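Local coordinates for D-isomer specific 2-hydroxyacid dehydrogenase family protein (Aeromonas salmonicida subsp. salmonicida, PDB 3HG7), which probably acts as an NAD-dependent oxidoreductase of the D-isomer specific 2-hydroxyacid dehydrogenase family, at residues S104-V107 / F108-L112; Y121-Q124 / Q125-R128; L146-S150 / I151-I155. The protein carries 1 engineered substitution. All coordinates share one frame; numbering follows the deposited sequence.

Contact 1: residues S104-V107 / F108-L112; sequences SEYV and FGHLL
Two turns of helix 100-115, packed on the parallel sheet of the probable NAD-binding domain, bring the rings of Tyr-106 and His-110 together one turn apart. CD2 of His-110 sits 3.5 Å above the plane of the Tyr-106 ring, offset toward its rim. The closest atoms of the two rings are Tyr-106 CE1 and His-110 NE2, 3.4 Å apart. The ring planes meet at 51° with centroids 4.5 Å apart, so the imidazole leans over the phenol without lying flat on it. The first torsions explain the approach. In Tyr-106, CG is anti to the backbone N (chi1 174°). In His-110, CG lies beside the backbone N (chi1 -85°), and the ring swings back toward the preceding turn.

The same two residues are joined through the backbone. His-110 N donates to Tyr-106 O at 3.0 Å. That oxygen also lies in the plane of the imidazole at its edge, 3.2 Å from His-110 CD2. The carbonyl thus meets both the amide and the ring of His-110. Phe-108 makes a similar approach on another side of the helix. Its N bonds to Ser-104 O at 2.9 Å, and its CD2 lies 3.4 Å from that oxygen. Val-107 CG1 reaches Phe-108 CD2 at 4.0 Å, an oblique apolar touch.

The two sides of the helix have different neighbours. Tyr-106 and His-110 rest on Phe-227 and Val-253 of the sheet, and Tyr-106 OH is hydrogen-bonded to Thr-277 OG1. Phe-108 meets the ring of Phe-162, while Ser-104 OG bonds to Thr-158 and His-154.

Between the two segments the rings meet by van der Waals contact and the turns by backbone bonds. The contact with Tyr-106 probably limits rotation of the His-110 ring, while the bond to Thr-277 fixes the far end of the phenol.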
ATOM      1  N   SER A 104       9.781   3.315   1.038  1.00 15.67           N
ATOM      2  CA  SER A 104      11.252   3.301   0.749  1.00 15.98           C
ATOM      3  C   SER A 104      12.010   2.237   1.581  1.00 15.56           C
ATOM      4  O   SER A 104      12.875   1.519   1.066  1.00 14.77           O
ATOM      5  CB  SER A 104      11.849   4.670   1.013  1.00 16.95           C
ATOM      6  OG  SER A 104      11.619   5.504  -0.101  1.00 15.40           O
ATOM      7  N   GLU A 105      11.691   2.161   2.872  1.00 15.30           N
ATOM      8  CA  GLU A 105      12.300   1.182   3.777  1.00 16.12           C
ATOM      9  C   GLU A 105      12.028  -0.259   3.345  1.00 13.90           C
ATOM     10  O   GLU A 105      12.912  -1.100   3.366  1.00 10.97           O
ATOM     11  CB  GLU A 105      11.800   1.411   5.203  1.00 17.01           C
ATOM     12  CG  GLU A 105      12.224   2.757   5.819  1.00 20.12           C
ATOM     13  CD  GLU A 105      11.542   3.001   7.161  1.00 18.08           C
ATOM     14  OE1 GLU A 105      10.798   2.103   7.630  1.00 20.39           O
ATOM     15  OE2 GLU A 105      11.759   4.079   7.762  1.00 20.54           O
ATOM     16  N   TYR A 106      10.782  -0.533   2.968  1.00 14.13           N
ATOM     17  CA  TYR A 106      10.378  -1.873   2.555  1.00 13.62           C
ATOM     18  C   TYR A 106      11.063  -2.243   1.253  1.00 13.15           C
ATOM     19  O   TYR A 106      11.649  -3.338   1.120  1.00 12.05           O
ATOM     20  CB  TYR A 106       8.849  -1.910   2.347  1.00 14.75           C
ATOM     21  CG  TYR A 106       8.350  -3.209   1.772  1.00 10.62           C
ATOM     22  CD1 TYR A 106       7.962  -4.252   2.613  1.00 16.02           C
ATOM     23  CD2 TYR A 106       8.214  -3.367   0.386  1.00 16.40           C
ATOM     24  CE1 TYR A 106       7.479  -5.436   2.098  1.00 12.19           C
ATOM     25  CE2 TYR A 106       7.748  -4.542  -0.158  1.00 12.42           C
ATOM     26  CZ  TYR A 106       7.388  -5.567   0.710  1.00 16.07           C
ATOM     27  OH  TYR A 106       6.922  -6.731   0.218  1.00 13.62           O
ATOM     28  N   VAL A 107      11.007  -1.329   0.293  1.00 11.71           N
ATOM     29  CA  VAL A 107      11.487  -1.628  -1.034  1.00 11.47           C
ATOM     30  C   VAL A 107      13.010  -1.803  -0.958  1.00 11.11           C
ATOM     31  O   VAL A 107      13.522  -2.795  -1.447  1.00 10.97           O
ATOM     32  CB  VAL A 107      11.115  -0.513  -2.049  1.00 11.72           C
ATOM     33  CG1 VAL A 107      11.948  -0.637  -3.345  1.00 11.32           C
ATOM     34  CG2 VAL A 107       9.582  -0.581  -2.373  1.00 11.52           C
ATOM     35  N   PHE A 108      13.701  -0.863  -0.310  1.00 11.81           N
ATOM     36  CA  PHE A 108      15.183  -0.942  -0.286  1.00 13.00           C
ATOM     37  C   PHE A 108      15.711  -1.997   0.705  1.00 12.08           C
ATOM     38  O   PHE A 108      16.757  -2.559   0.480  1.00 12.06           O
ATOM     39  CB  PHE A 108      15.808   0.439  -0.107  1.00 14.75           C
ATOM     40  CG  PHE A 108      15.822   1.236  -1.370  1.00 15.64           C
ATOM     41  CD1 PHE A 108      16.984   1.327  -2.127  1.00 14.81           C
ATOM     42  CD2 PHE A 108      14.675   1.853  -1.830  1.00 15.25           C
ATOM     43  CE1 PHE A 108      16.995   2.048  -3.337  1.00 15.82           C
ATOM     44  CE2 PHE A 108      14.666   2.581  -3.018  1.00 15.08           C
ATOM     45  CZ  PHE A 108      15.843   2.676  -3.774  1.00 13.79           C
ATOM     46  N   GLY A 109      14.985  -2.289   1.790  1.00 11.29           N
ATOM     47  CA  GLY A 109      15.350  -3.413   2.644  1.00 11.58           C
ATOM     48  C   GLY A 109      15.299  -4.714   1.845  1.00 11.62           C
ATOM     49  O   GLY A 109      16.243  -5.517   1.862  1.00 11.65           O
ATOM     50  N   HIS A 110      14.214  -4.906   1.108  1.00 11.58           N
ATOM     51  CA  HIS A 110      14.059  -6.126   0.320  1.00 10.56           C
ATOM     52  C   HIS A 110      15.071  -6.147  -0.829  1.00 10.19           C
ATOM     53  O   HIS A 110      15.646  -7.178  -1.159  1.00  9.08           O
ATOM     54  CB  HIS A 110      12.652  -6.270  -0.217  1.00 12.69           C
ATOM     55  CG  HIS A 110      11.715  -6.906   0.769  1.00 13.59           C
ATOM     56  ND1 HIS A 110      11.651  -8.268   0.945  1.00 15.10           N
ATOM     57  CD2 HIS A 110      10.827  -6.370   1.635  1.00 14.08           C
ATOM     58  CE1 HIS A 110      10.752  -8.551   1.872  1.00 13.35           C
ATOM     59  NE2 HIS A 110      10.252  -7.418   2.326  1.00 16.35           N
ATOM     60  N   LEU A 111      15.281  -4.988  -1.423  1.00  9.20           N
ATOM     61  CA  LEU A 111      16.175  -4.900  -2.549  1.00  9.50           C
ATOM     62  C   LEU A 111      17.609  -5.202  -2.107  1.00 10.39           C
ATOM     63  O   LEU A 111      18.312  -5.986  -2.750  1.00  9.37           O
ATOM     64  CB  LEU A 111      16.094  -3.515  -3.193  1.00  9.81           C
ATOM     65  CG  LEU A 111      17.101  -3.230  -4.312  1.00 13.63           C
ATOM     66  CD1 LEU A 111      16.866  -4.179  -5.455  1.00 10.52           C
ATOM     67  CD2 LEU A 111      17.111  -1.729  -4.786  1.00 10.52           C
ATOM     68  N   LEU A 112      18.037  -4.596  -1.006  1.00 11.38           N
ATOM     69  CA  LEU A 112      19.415  -4.816  -0.570  1.00 11.74           C
ATOM     70  C   LEU A 112      19.532  -6.233  -0.013  1.00 11.23           C
ATOM     71  O   LEU A 112      20.572  -6.845  -0.182  1.00 11.95           O
ATOM     72  CB  LEU A 112      19.826  -3.766   0.444  1.00 13.68           C
ATOM     73  CG  LEU A 112      19.914  -2.376  -0.198  1.00  8.62           C
ATOM     74  CD1 LEU A 112      19.943  -1.274   0.842  1.00 14.34           C
ATOM     75  CD2 LEU A 112      21.217  -2.394  -1.080  1.00 14.84           C
TER

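Contact 2: residues Y121-Q124 / Q125-R128; sequences YREQ and QKQR
A Schellman motif ends helix 118-126, and just before it Glu-123 and Lys-126 pair on the exposed surface. The two side chains lie side by side and point the same way. Lys-126 NZ reaches Glu-123 OE2 at 3.4 Å, a weak hydrogen bond within a salt bridge. The lysine is extended beyond CG, whereas the glutamate bends at chi2 (-61°). This bend brings OE1 within 3.6 Å of Lys-126 CD, so the carboxylate lies along the lysine chain as well as near its charge.

Arg-122 crosses Lys-126 obliquely, with Lys-126 CE over one face of the guanidinium. Its NH1 comes 3.9 Å from Lys-126 NZ, a meeting of like charges.

At the end of the helix, Lys-126 N bonds to Arg-122 O at 3.1 Å. Gln-127 N makes only weak bonds, to Glu-123 O and Gln-124 O. Arg-128 has positive phi (54°), and its N bonds to Gln-125 O at 3.0 Å. Leu-129 N then closes the motif on Gln-124 O. The amide of Gln-124 is held by His-133 and Gln-131.

Glu-123 probably offsets part of the repulsion between Arg-122 and Lys-126, but the long bridge suggests a modest gain.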
ATOM      1  N   TYR A 121      23.706 -15.864   3.202  1.00  9.89           N
ATOM      2  CA  TYR A 121      24.685 -15.753   4.284  1.00  9.00           C
ATOM      3  C   TYR A 121      24.158 -16.280   5.593  1.00  9.25           C
ATOM      4  O   TYR A 121      24.912 -16.879   6.343  1.00 10.93           O
ATOM      5  CB  TYR A 121      25.237 -14.310   4.399  1.00  7.92           C
ATOM      6  CG  TYR A 121      26.136 -14.041   3.222  1.00  6.64           C
ATOM      7  CD1 TYR A 121      27.354 -14.729   3.073  1.00  8.03           C
ATOM      8  CD2 TYR A 121      25.744 -13.163   2.210  1.00  7.73           C
ATOM      9  CE1 TYR A 121      28.155 -14.516   1.958  1.00  8.30           C
ATOM     10  CE2 TYR A 121      26.522 -12.957   1.106  1.00  8.34           C
ATOM     11  CZ  TYR A 121      27.732 -13.622   0.972  1.00  6.58           C
ATOM     12  OH  TYR A 121      28.479 -13.350  -0.154  1.00 10.17           O
ATOM     13  N   ARG A 122      22.864 -16.086   5.836  1.00 10.41           N
ATOM     14  CA  ARG A 122      22.202 -16.636   7.011  1.00 12.99           C
ATOM     15  C   ARG A 122      22.286 -18.195   6.982  1.00 13.43           C
ATOM     16  O   ARG A 122      22.604 -18.839   7.996  1.00 13.52           O
ATOM     17  CB  ARG A 122      20.772 -16.101   7.032  1.00 17.31           C
ATOM     18  CG  ARG A 122      19.917 -16.528   8.175  1.00 34.07           C
ATOM     19  CD  ARG A 122      18.473 -16.034   7.935  1.00 22.48           C
ATOM     20  NE  ARG A 122      17.507 -16.928   8.577  1.00 35.63           N
ATOM     21  CZ  ARG A 122      17.180 -16.864   9.865  1.00 25.23           C
ATOM     22  NH1 ARG A 122      16.276 -17.714  10.368  1.00 36.25           N
ATOM     23  NH2 ARG A 122      17.738 -15.945  10.653  1.00 36.20           N
ATOM     24  N   GLU A 123      22.006 -18.777   5.812  1.00 13.30           N
ATOM     25  CA  GLU A 123      22.085 -20.232   5.630  1.00 15.15           C
ATOM     26  C   GLU A 123      23.528 -20.720   5.756  1.00 13.69           C
ATOM     27  O   GLU A 123      23.777 -21.762   6.362  1.00 13.21           O
ATOM     28  CB  GLU A 123      21.451 -20.672   4.294  1.00 18.03           C
ATOM     29  CG  GLU A 123      19.920 -20.471   4.145  1.00 23.29           C
ATOM     30  CD  GLU A 123      19.062 -21.247   5.163  1.00 21.54           C
ATOM     31  OE1 GLU A 123      19.499 -22.294   5.695  1.00 24.09           O
ATOM     32  OE2 GLU A 123      17.934 -20.783   5.442  1.00 26.24           O
ATOM     33  N   GLN A 124      24.501 -19.976   5.224  1.00 12.70           N
ATOM     34  CA  GLN A 124      25.899 -20.367   5.429  1.00 13.51           C
ATOM     35  C   GLN A 124      26.319 -20.321   6.900  1.00 14.66           C
ATOM     36  O   GLN A 124      27.174 -21.095   7.360  1.00 14.67           O
ATOM     37  CB  GLN A 124      26.847 -19.540   4.566  1.00 13.08           C
ATOM     38  CG  GLN A 124      26.623 -19.841   3.089  1.00 12.41           C
ATOM     39  CD  GLN A 124      27.696 -19.284   2.172  1.00 13.11           C
ATOM     40  OE1 GLN A 124      27.776 -19.705   1.012  1.00 13.36           O
ATOM     41  NE2 GLN A 124      28.534 -18.353   2.663  1.00 11.21           N
ATOM     42  N   GLN A 125      25.721 -19.387   7.636  1.00 14.17           N
ATOM     43  CA  GLN A 125      26.069 -19.215   9.029  1.00 15.61           C
ATOM     44  C   GLN A 125      25.583 -20.428   9.816  1.00 17.10           C
ATOM     45  O   GLN A 125      26.304 -20.915  10.694  1.00 18.25           O
ATOM     46  CB  GLN A 125      25.462 -17.913   9.555  1.00 13.52           C
ATOM     47  CG  GLN A 125      25.803 -17.588  11.009  1.00 17.04           C
ATOM     48  CD  GLN A 125      25.249 -16.246  11.448  1.00 13.83           C
ATOM     49  OE1 GLN A 125      24.866 -15.418  10.625  1.00 16.15           O
ATOM     50  NE2 GLN A 125      25.215 -16.023  12.775  1.00 17.27           N
ATOM     51  N   LYS A 126      24.392 -20.919   9.472  1.00 18.47           N
ATOM     52  CA  LYS A 126      23.817 -22.127  10.080  1.00 21.15           C
ATOM     53  C   LYS A 126      24.700 -23.346   9.913  1.00 20.94           C
ATOM     54  O   LYS A 126      24.646 -24.282  10.738  1.00 20.92           O
ATOM     55  CB  LYS A 126      22.440 -22.440   9.499  1.00 23.53           C
ATOM     56  CG  LYS A 126      21.312 -21.563  10.017  1.00 29.04           C
ATOM     57  CD  LYS A 126      20.063 -21.759   9.188  1.00 26.54           C
ATOM     58  CE  LYS A 126      18.840 -21.122   9.856  1.00 29.58           C
ATOM     59  NZ  LYS A 126      17.720 -20.998   8.858  1.00 28.93           N
ATOM     60  N   GLN A 127      25.497 -23.371   8.839  1.00 19.87           N
ATOM     61  CA  GLN A 127      26.403 -24.488   8.603  1.00 19.08           C
ATOM     62  C   GLN A 127      27.865 -24.157   8.891  1.00 18.21           C
ATOM     63  O   GLN A 127      28.756 -24.921   8.531  1.00 20.13           O
ATOM     64  CB  GLN A 127      26.209 -25.090   7.186  1.00 20.22           C
ATOM     65  CG  GLN A 127      26.322 -24.122   6.003  1.00 17.90           C
ATOM     66  CD  GLN A 127      26.671 -24.826   4.679  1.00 20.81           C
ATOM     67  OE1 GLN A 127      27.424 -25.802   4.656  1.00 18.95           O
ATOM     68  NE2 GLN A 127      26.154 -24.300   3.577  1.00 18.21           N
ATOM     69  N   ARG A 128      28.103 -23.017   9.533  1.00 17.81           N
ATOM     70  CA  ARG A 128      29.446 -22.559   9.902  1.00 18.78           C
ATOM     71  C   ARG A 128      30.400 -22.517   8.694  1.00 17.45           C
ATOM     72  O   ARG A 128      31.544 -22.948   8.776  1.00 18.22           O
ATOM     73  CB  ARG A 128      30.036 -23.438  11.019  1.00 22.10           C
ATOM     74  CG  ARG A 128      29.301 -23.323  12.334  1.00 48.41           C
ATOM     75  CD  ARG A 128      29.786 -24.383  13.296  1.00 27.01           C
ATOM     76  NE  ARG A 128      28.813 -25.462  13.474  1.00 49.82           N
ATOM     77  CZ  ARG A 128      28.150 -25.688  14.608  1.00 29.34           C
ATOM     78  NH1 ARG A 128      28.364 -24.929  15.684  1.00 50.28           N
ATOM     79  NH2 ARG A 128      27.282 -26.696  14.685  1.00 50.43           N
TER

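Contact 3: residues L146-S150 / I151-I155; sequences LGTGS and IGQHI
With CG beside its backbone N (chi1 -75°) and the chain extended beyond CG, Gln-153 turns its amide back to the start of its own helix. The last torsion, chi3 60°, aims NE2 at Thr-148 O. This bond is short and nearly straight, 2.8 Å with an angle of 171° at the hydrogen. The oxygen lies in the amide plane of Gln-153. The backbone of the same residue is also held, because Gln-153 N donates to Gly-149 O at 2.9 Å. One glutamine thus ties two successive carbonyls of the loop to the first turn of the helix. His-154 N adds a bond to Ser-150 O at 3.1 Å.

Gly-149 occupies the N-cap position. Gly-147 and Gly-152 let the loop run close to the helix, and Gly-152 CA makes a C-H...O contact of 3.3 Å with Gly-147 O. Gly-147 has positive phi, in a region that suits glycine. Gly-147 O is buried and has no conventional hydrogen-bond partner. The three glycines match the GxGxxG pattern of Rossmann folds, which in this family usually lies beside the dinucleotide; here that role is probable.

The turn joins strand 142-146 to helix 150-161. Leu-146 pairs through its backbone with Val-199 and Val-201, and Gly-147 with Val-169. On the helix, Ile-155 packs on Leu-143 and Ile-145 of strand 142-146 and on Val-199 of strand 197-200. Helix 100-115 lies alongside: Ile-151 touches Met-103, and His-154 touches Pro-101.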
ATOM      1  N   LEU A 146       6.305   2.705 -11.225  1.00 22.04           N
ATOM      2  CA  LEU A 146       4.959   2.933 -11.751  1.00 23.28           C
ATOM      3  C   LEU A 146       4.118   3.558 -10.656  1.00 24.20           C
ATOM      4  O   LEU A 146       3.768   2.918  -9.667  1.00 24.97           O
ATOM      5  CB  LEU A 146       4.316   1.626 -12.231  1.00 23.40           C
ATOM      6  CG  LEU A 146       5.170   0.639 -13.024  1.00 29.84           C
ATOM      7  CD1 LEU A 146       4.262  -0.406 -13.632  1.00 24.22           C
ATOM      8  CD2 LEU A 146       5.978   1.332 -14.105  1.00 24.28           C
ATOM      9  N   GLY A 147       3.809   4.830 -10.838  1.00 25.06           N
ATOM     10  CA  GLY A 147       3.069   5.594  -9.843  1.00 25.67           C
ATOM     11  C   GLY A 147       3.969   6.711  -9.366  1.00 26.17           C
ATOM     12  O   GLY A 147       5.089   6.469  -8.911  1.00 26.18           O
ATOM     13  N   THR A 148       3.472   7.938  -9.459  1.00 26.51           N
ATOM     14  CA  THR A 148       4.297   9.113  -9.240  1.00 27.11           C
ATOM     15  C   THR A 148       3.812   9.996  -8.102  1.00 26.37           C
ATOM     16  O   THR A 148       4.239  11.156  -7.979  1.00 26.60           O
ATOM     17  CB  THR A 148       4.379   9.950 -10.534  1.00 28.18           C
ATOM     18  OG1 THR A 148       4.255  11.339 -10.212  1.00 43.40           O
ATOM     19  CG2 THR A 148       3.230   9.577 -11.443  1.00 43.14           C
ATOM     20  N   GLY A 149       2.939   9.446  -7.262  1.00 25.59           N
ATOM     21  CA  GLY A 149       2.391  10.183  -6.138  1.00 24.61           C
ATOM     22  C   GLY A 149       3.429  10.306  -5.051  1.00 23.64           C
ATOM     23  O   GLY A 149       4.619  10.148  -5.308  1.00 22.47           O
ATOM     24  N   SER A 150       2.986  10.534  -3.819  1.00 22.87           N
ATOM     25  CA  SER A 150       3.934  10.726  -2.735  1.00 22.40           C
ATOM     26  C   SER A 150       4.733   9.451  -2.460  1.00 21.51           C
ATOM     27  O   SER A 150       5.896   9.536  -2.039  1.00 20.79           O
ATOM     28  CB  SER A 150       3.250  11.184  -1.460  1.00 23.04           C
ATOM     29  OG  SER A 150       2.445  10.156  -0.904  1.00 18.38           O
ATOM     30  N   ILE A 151       4.114   8.292  -2.700  1.00 20.28           N
ATOM     31  CA  ILE A 151       4.819   7.012  -2.488  1.00 19.57           C
ATOM     32  C   ILE A 151       5.916   6.846  -3.555  1.00 19.51           C
ATOM     33  O   ILE A 151       7.092   6.595  -3.223  1.00 19.40           O
ATOM     34  CB  ILE A 151       3.876   5.799  -2.483  1.00 18.91           C
ATOM     35  CG1 ILE A 151       2.923   5.866  -1.275  1.00 19.54           C
ATOM     36  CG2 ILE A 151       4.674   4.490  -2.366  1.00 20.04           C
ATOM     37  CD1 ILE A 151       1.956   4.696  -1.164  1.00 20.12           C
ATOM     38  N   GLY A 152       5.541   6.995  -4.827  1.00 18.62           N
ATOM     39  CA  GLY A 152       6.506   6.885  -5.941  1.00 19.00           C
ATOM     40  C   GLY A 152       7.659   7.849  -5.793  1.00 19.31           C
ATOM     41  O   GLY A 152       8.832   7.473  -5.994  1.00 17.36           O
ATOM     42  N   GLN A 153       7.325   9.099  -5.462  1.00 20.04           N
ATOM     43  CA  GLN A 153       8.342  10.129  -5.238  1.00 20.49           C
ATOM     44  C   GLN A 153       9.315   9.774  -4.116  1.00 19.22           C
ATOM     45  O   GLN A 153      10.518   9.944  -4.267  1.00 17.71           O
ATOM     46  CB  GLN A 153       7.713  11.491  -4.964  1.00 21.99           C
ATOM     47  CG  GLN A 153       7.145  12.179  -6.187  1.00 26.65           C
ATOM     48  CD  GLN A 153       6.202  13.296  -5.800  1.00 23.58           C
ATOM     49  OE1 GLN A 153       6.596  14.246  -5.111  1.00 27.44           O
ATOM     50  NE2 GLN A 153       4.937  13.179  -6.208  1.00 26.92           N
ATOM     51  N   HIS A 154       8.819   9.269  -2.988  1.00 18.98           N
ATOM     52  CA  HIS A 154       9.776   8.973  -1.911  1.00 18.85           C
ATOM     53  C   HIS A 154      10.756   7.850  -2.307  1.00 17.45           C
ATOM     54  O   HIS A 154      11.980   7.968  -2.084  1.00 16.11           O
ATOM     55  CB  HIS A 154       9.100   8.692  -0.569  1.00 20.23           C
ATOM     56  CG  HIS A 154      10.001   8.931   0.604  1.00 23.08           C
ATOM     57  ND1 HIS A 154      10.969   8.029   0.994  1.00 21.90           N
ATOM     58  CD2 HIS A 154      10.094   9.978   1.462  1.00 22.54           C
ATOM     59  CE1 HIS A 154      11.615   8.507   2.044  1.00 23.00           C
ATOM     60  NE2 HIS A 154      11.106   9.691   2.346  1.00 23.15           N
ATOM     61  N   ILE A 155      10.224   6.809  -2.948  1.00 16.03           N
ATOM     62  CA  ILE A 155      11.052   5.684  -3.406  1.00 14.68           C
ATOM     63  C   ILE A 155      12.034   6.199  -4.437  1.00 13.95           C
ATOM     64  O   ILE A 155      13.168   5.688  -4.561  1.00 13.56           O
ATOM     65  CB  ILE A 155      10.187   4.561  -4.031  1.00 13.75           C
ATOM     66  CG1 ILE A 155       9.212   3.970  -2.989  1.00 15.29           C
ATOM     67  CG2 ILE A 155      11.045   3.427  -4.571  1.00 14.93           C
ATOM     68  CD1 ILE A 155       8.087   3.240  -3.626  1.00 13.13           C
TER

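How the contacts relate
Along the chain the contacts come in series: contact 1, contact 2, then contact 3. Contacts 1 and 3 have centres 14 Å apart and touch where helix 100-115 meets helix 150-161. Besides the serine-histidine bond, Phe-108 CE2 lies 3.8 Å from Ile-155 O. Helix 100-115 touches both helix 150-161, which follows the glycine-rich turn, and strands 225-228 and 251-254 of the same seven-stranded parallel sheet. Contact 2 stands apart on the next helix, 118-126. Its centre is 22 Å from contact 1 and 36 Å from contact 3, and it touches neither. Contacts 1 and 3 belong to the body of the probable NAD-binding domain, whereas contact 2 lies out on a projecting helix.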